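Local coordinates for protein phosphoglycerate dehydrogenase (Lactobacillus plantarum, PDB 3EVT) that probably catalyses the NAD-dependent oxidation of 3-phosphoglycerate to 3-phosphohydroxypyruvate, the entry step of serine biosynthesis, at residues 143-148 with 171-176. Sequence-based numbering, arbitrary orientation.
Sequences YGTGQI and HPADHF
Thr-145 and Ala-173 form the nearest CA pair of the two segments, 6.3 Å apart. Residues 143-148 run from the end of strand 139-143 through a glycine-rich turn into helix 147-158, with Gly-146 as its N-cap. Facing them, 171-176 belongs to the loop between strands 162-167 and 178-181 and folds into a type II beta turn from Ala-173 to Phe-176, closed by a weak hydrogen bond from Phe-176 N to Ala-173 O. Gly-144 adopts phi 112°, where a side chain would be jammed against the carbonyl oxygen of Tyr-143.

The spacing of Gly-144, Gly-146 and Gly-149 matches the GxGxxG pattern of Rossmann folds, and its place between strand 139-143 of a parallel sheet and the helix that follows is consistent with the dinucleotide-binding loop of this NAD-dependent family. Thr-145 is the residue between its first two glycines.

The branches of Thr-145 divide the work. Its methyl CG2 lies over one face of the Phe-176 ring in a CH-pi contact, 3.9 Å from the centroid and displaced toward the rim, closest to CZ at 3.6 Å. Thr-145 CB adds a contact of 3.6 Å to Phe-176 CE2. With chi1 at 64°, OG1 sits between the backbone N and carbonyl carbon, where it accepts a hydrogen bond from Asn-167 ND2; the same rotation sets CG2 anti to the carbonyl carbon, within reach of the ring. Ala-173 is small enough to bring its CB within 3.7 Å of Thr-145 CB. Phe-176, buried and flat, also packs on Gln-150 of the helix and Val-163 of the neighbouring strand; an alanine here would probably leave the Thr-145 methyl without its aromatic face and open a gap between turn and helix. Farther out, the His-171 ring approaches Thr-145 OG1 obliquely, NE2 at 4.2 Å, while its ND1 is hydrogen-bonded to Thr-169 OG1.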
loop_
_atom_site.group_PDB
_atom_site.type_symbol
_atom_site.label_atom_id
_atom_site.label_comp_id
_atom_site.label_asym_id
_atom_site.label_seq_id
_atom_site.Cartn_x
_atom_site.Cartn_y
_atom_site.Cartn_z
ATOM N N TYR A 143 -0.122 -0.129 -18.533
ATOM C CA TYR A 143 0.591 -0.147 -19.794
ATOM C C TYR A 143 2.057 0.131 -19.532
ATOM O O TYR A 143 2.428 1.250 -19.108
ATOM C CB TYR A 143 0.028 0.951 -20.739
ATOM C CG TYR A 143 -1.344 0.658 -21.350
ATOM C CD1 TYR A 143 -1.464 0.339 -22.717
ATOM C CD2 TYR A 143 -2.517 0.736 -20.580
ATOM C CE1 TYR A 143 -2.698 0.101 -23.291
ATOM C CE2 TYR A 143 -3.761 0.488 -21.136
ATOM C CZ TYR A 143 -3.837 0.166 -22.512
ATOM O OH TYR A 143 -5.057 -0.110 -23.100
ATOM N N GLY A 144 2.891 -0.877 -19.785
ATOM C CA GLY A 144 4.296 -0.782 -19.441
ATOM C C GLY A 144 4.611 -1.749 -18.327
ATOM O O GLY A 144 4.236 -1.515 -17.159
ATOM N N THR A 145 5.303 -2.829 -18.651
ATOM C CA THR A 145 5.626 -3.839 -17.644
ATOM C C THR A 145 7.151 -3.853 -17.364
ATOM O O THR A 145 7.719 -4.872 -16.925
ATOM C CB THR A 145 5.064 -5.246 -18.027
ATOM O OG1 THR A 145 5.687 -5.716 -19.233
ATOM C CG2 THR A 145 3.550 -5.189 -18.247
ATOM N N GLY A 146 7.800 -2.714 -17.611
ATOM C CA GLY A 146 9.196 -2.522 -17.194
ATOM C C GLY A 146 9.313 -2.435 -15.670
ATOM O O GLY A 146 8.371 -2.801 -14.937
ATOM N N GLN A 147 10.454 -1.948 -15.184
ATOM C CA GLN A 147 10.733 -1.936 -13.751
ATOM C C GLN A 147 9.652 -1.172 -12.979
ATOM O O GLN A 147 9.185 -1.625 -11.932
ATOM C CB GLN A 147 12.079 -1.251 -13.512
ATOM C CG GLN A 147 12.682 -1.424 -12.111
ATOM C CD GLN A 147 13.580 -0.231 -11.719
ATOM O OE1 GLN A 147 13.987 0.567 -12.578
ATOM N NE2 GLN A 147 13.858 -0.087 -10.427
ATOM N N ILE A 148 9.271 -0.005 -13.482
ATOM C CA ILE A 148 8.199 0.794 -12.856
ATOM C C ILE A 148 6.852 0.053 -12.781
ATOM O O ILE A 148 6.267 -0.073 -11.693
ATOM C CB ILE A 148 8.041 2.166 -13.549
ATOM C CG1 ILE A 148 9.233 3.078 -13.192
ATOM C CG2 ILE A 148 6.711 2.840 -13.170
ATOM C CD1 ILE A 148 9.428 4.170 -14.212
ATOM N N HIS A 171 4.064 -11.048 -23.186
ATOM C CA HIS A 171 4.905 -11.925 -22.386
ATOM C C HIS A 171 4.679 -11.691 -20.875
ATOM O O HIS A 171 4.085 -10.680 -20.461
ATOM C CB HIS A 171 6.370 -11.700 -22.734
ATOM C CG HIS A 171 6.823 -10.274 -22.589
ATOM N ND1 HIS A 171 6.740 -9.356 -23.618
ATOM C CD2 HIS A 171 7.378 -9.610 -21.540
ATOM C CE1 HIS A 171 7.233 -8.194 -23.218
ATOM N NE2 HIS A 171 7.627 -8.323 -21.962
ATOM N N PRO A 172 5.161 -12.618 -20.051
ATOM C CA PRO A 172 5.009 -12.509 -18.603
ATOM C C PRO A 172 5.860 -11.378 -17.984
ATOM O O PRO A 172 6.870 -10.960 -18.553
ATOM C CB PRO A 172 5.478 -13.880 -18.094
ATOM C CG PRO A 172 5.526 -14.788 -19.324
ATOM C CD PRO A 172 5.846 -13.855 -20.455
ATOM N N ALA A 173 5.435 -10.880 -16.823
ATOM C CA ALA A 173 6.254 -9.926 -16.074
ATOM C C ALA A 173 6.038 -10.096 -14.577
ATOM O O ALA A 173 4.936 -10.393 -14.128
ATOM C CB ALA A 173 5.966 -8.517 -16.502
ATOM N N ASP A 174 7.098 -9.882 -13.812
ATOM C CA ASP A 174 7.063 -10.088 -12.364
ATOM C C ASP A 174 5.950 -9.289 -11.686
ATOM O O ASP A 174 5.803 -8.109 -11.960
ATOM C CB ASP A 174 8.388 -9.645 -11.762
ATOM C CG ASP A 174 9.464 -10.690 -11.908
ATOM O OD1 ASP A 174 9.128 -11.764 -12.447
ATOM O OD2 ASP A 174 10.634 -10.466 -11.468
ATOM N N HIS A 175 5.199 -9.949 -10.813
ATOM C CA HIS A 175 4.116 -9.369 -10.011
ATOM C C HIS A 175 2.791 -9.087 -10.683
ATOM O O HIS A 175 1.791 -8.863 -10.000
ATOM C CB HIS A 175 4.577 -8.127 -9.277
ATOM C CG HIS A 175 5.857 -8.325 -8.530
ATOM N ND1 HIS A 175 5.937 -9.105 -7.400
ATOM C CD2 HIS A 175 7.107 -7.858 -8.762
ATOM C CE1 HIS A 175 7.182 -9.105 -6.961
ATOM N NE2 HIS A 175 7.911 -8.358 -7.770
ATOM N N PHE A 176 2.767 -9.059 -12.010
ATOM C CA PHE A 176 1.510 -8.909 -12.703
ATOM C C PHE A 176 0.755 -10.217 -12.656
ATOM O O PHE A 176 1.323 -11.221 -12.936
ATOM C CB PHE A 176 1.766 -8.550 -14.158
ATOM C CG PHE A 176 2.173 -7.135 -14.361
ATOM C CD1 PHE A 176 1.233 -6.160 -14.547
ATOM C CD2 PHE A 176 3.500 -6.781 -14.383
ATOM C CE1 PHE A 176 1.613 -4.857 -14.753
ATOM C CE2 PHE A 176 3.882 -5.490 -14.591
ATOM C CZ PHE A 176 2.974 -4.528 -14.785
#